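Local coordinates for protein 4'-phospho-dehydrooxetanocin synthase (Bacillus megaterium, PDB 5UL3) that catalyses the oxidative ring contraction of dAMP to an oxetane aldehyde in oxetanocin A biosynthesis, as a cobalamin-dependent radical S-adenosylmethionine enzyme, at residues I264-V267 and V273-N276. Numbering follows the deposited sequence. Where two conformers were deposited one is given.
Sequences ISYV and VKHN
Strands 264-267 and 273-275 pair as a beta hairpin at one margin of the mixed sheet of the cobalamin-binding domain, Ser265 facing His275 and Tyr266 facing Lys274. Tyr266 and Lys274 form the hydrogen-bonded pair: Lys274 N donates to Tyr266 O (2.8 Å, nearly straight), and Tyr266 N returns a bond to Lys274 O at 3.0 Å. A third bond, from Asn276 N to Ile264 O (2.8 Å), carries the pairing one residue past the end of the second strand. Tyr266 has its CG between the backbone N and the carbonyl carbon (chi1 64°), which swings the ring across to the neighbouring strand. There Lys274 CB sits over one ring face, off-centre toward the rim and 4.1 Å from the Tyr266 ring centroid, a CH-pi contact; the lysine chain then bends away to a salt bridge with Glu272. The Asn276 amide meets the same ring at its edge, the two planes 66° apart, with OD1 3.6 Å from Tyr266 CE1. One water joins them, donating to Asn276 OD1 and hydrogen-bonded to Tyr266 OH. In this Rossmann-type domain the five parallel strands end at 235-237, and the hairpin continues the sheet from there in antiparallel fashion, 264-267 lying beside 235-237 and 273-275 outermost. On the face bearing Ser265 and His275, Ser265 CB lies over the imidazole, 4.0 Å from the His275 ring centroid; in the conformer given, Ser265 OG is hydrogen-bonded to Asp238 OD1, while OD2 of the same carboxylate makes a weak bond with His275 ND1. Ile264 CG1 packs against Asn276 ND2 at 3.5 Å, and that amide nitrogen is held by the carbonyls of Val261 and Leu258. The Ile264 side chain is about 7 Å from the bound cobalamin.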
loop_
_atom_site.group_PDB
_atom_site.type_symbol
_atom_site.label_atom_id
_atom_site.label_comp_id
_atom_site.label_asym_id
_atom_site.label_seq_id
_atom_site.Cartn_x
_atom_site.Cartn_y
_atom_site.Cartn_z
ATOM N N ILE A 264 -4.685 -9.005 20.790
ATOM C CA ILE A 264 -6.045 -9.285 20.341
ATOM C C ILE A 264 -7.055 -8.538 21.203
ATOM O O ILE A 264 -6.794 -8.187 22.362
ATOM C CB ILE A 264 -6.397 -10.790 20.364
ATOM C CG1 ILE A 264 -6.244 -11.329 21.783
ATOM C CG2 ILE A 264 -5.567 -11.576 19.348
ATOM C CD1 ILE A 264 -6.899 -12.703 21.980
ATOM N N SER A 265 -8.220 -8.290 20.616
ATOM C CA SER A 265 -9.399 -7.858 21.351
ATOM C C SER A 265 -10.464 -8.941 21.243
ATOM O O SER A 265 -10.605 -9.585 20.198
ATOM C CB SER A 265 -9.935 -6.523 20.828
ATOM O OG SER A 265 -10.033 -6.521 19.418
ATOM N N TYR A 266 -11.202 -9.152 22.330
ATOM C CA TYR A 266 -12.167 -10.243 22.383
ATOM C C TYR A 266 -13.203 -9.943 23.457
ATOM O O TYR A 266 -13.023 -9.054 24.297
ATOM C CB TYR A 266 -11.459 -11.575 22.645
ATOM C CG TYR A 266 -10.769 -11.625 23.989
ATOM C CD1 TYR A 266 -9.506 -11.059 24.180
ATOM C CD2 TYR A 266 -11.385 -12.229 25.075
ATOM C CE1 TYR A 266 -8.886 -11.092 25.431
ATOM C CE2 TYR A 266 -10.771 -12.279 26.318
ATOM C CZ TYR A 266 -9.530 -11.709 26.492
ATOM O OH TYR A 266 -8.943 -11.774 27.735
ATOM N N VAL A 267 -14.299 -10.698 23.412
ATOM C CA VAL A 267 -15.335 -10.631 24.438
ATOM C C VAL A 267 -15.030 -11.712 25.466
ATOM O O VAL A 267 -14.941 -12.896 25.121
ATOM C CB VAL A 267 -16.737 -10.821 23.840
ATOM C CG1 VAL A 267 -17.808 -10.554 24.900
ATOM C CG2 VAL A 267 -16.942 -9.928 22.625
ATOM N N VAL A 273 -15.620 -6.341 26.475
ATOM C CA VAL A 273 -14.538 -6.309 25.496
ATOM C C VAL A 273 -13.215 -6.108 26.228
ATOM O O VAL A 273 -13.045 -5.135 26.969
ATOM C CB VAL A 273 -14.770 -5.203 24.457
ATOM C CG1 VAL A 273 -13.541 -5.026 23.574
ATOM C CG2 VAL A 273 -15.986 -5.527 23.605
ATOM N N LYS A 274 -12.277 -7.031 26.027
ATOM C CA LYS A 274 -10.932 -6.921 26.570
ATOM C C LYS A 274 -9.940 -6.694 25.436
ATOM O O LYS A 274 -10.187 -7.087 24.296
ATOM C CB LYS A 274 -10.548 -8.177 27.363
ATOM C CG LYS A 274 -11.368 -8.373 28.632
ATOM C CD LYS A 274 -11.269 -7.143 29.532
ATOM C CE LYS A 274 -12.384 -7.100 30.565
ATOM N NZ LYS A 274 -12.339 -5.832 31.353
ATOM N N HIS A 275 -8.829 -6.031 25.755
ATOM C CA HIS A 275 -7.722 -5.838 24.825
ATOM C C HIS A 275 -6.451 -6.342 25.484
ATOM O O HIS A 275 -6.166 -6.001 26.640
ATOM C CB HIS A 275 -7.546 -4.366 24.425
ATOM C CG HIS A 275 -8.739 -3.768 23.745
ATOM N ND1 HIS A 275 -8.728 -3.390 22.417
ATOM C CD2 HIS A 275 -9.975 -3.472 24.211
ATOM C CE1 HIS A 275 -9.909 -2.891 22.095
ATOM N NE2 HIS A 275 -10.684 -2.933 23.166
ATOM N N ASN A 276 -5.692 -7.157 24.757
ATOM C CA ASN A 276 -4.402 -7.629 25.213
ATOM C C ASN A 276 -3.306 -6.771 24.595
ATOM O O ASN A 276 -3.384 -6.399 23.421
ATOM C CB ASN A 276 -4.180 -9.095 24.840
ATOM C CG ASN A 276 -5.096 -10.047 25.597
ATOM O OD1 ASN A 276 -5.745 -9.665 26.576
ATOM N ND2 ASN A 276 -5.153 -11.298 25.145
HETATM O O HOH W 1 -7.464 -9.242 28.882
#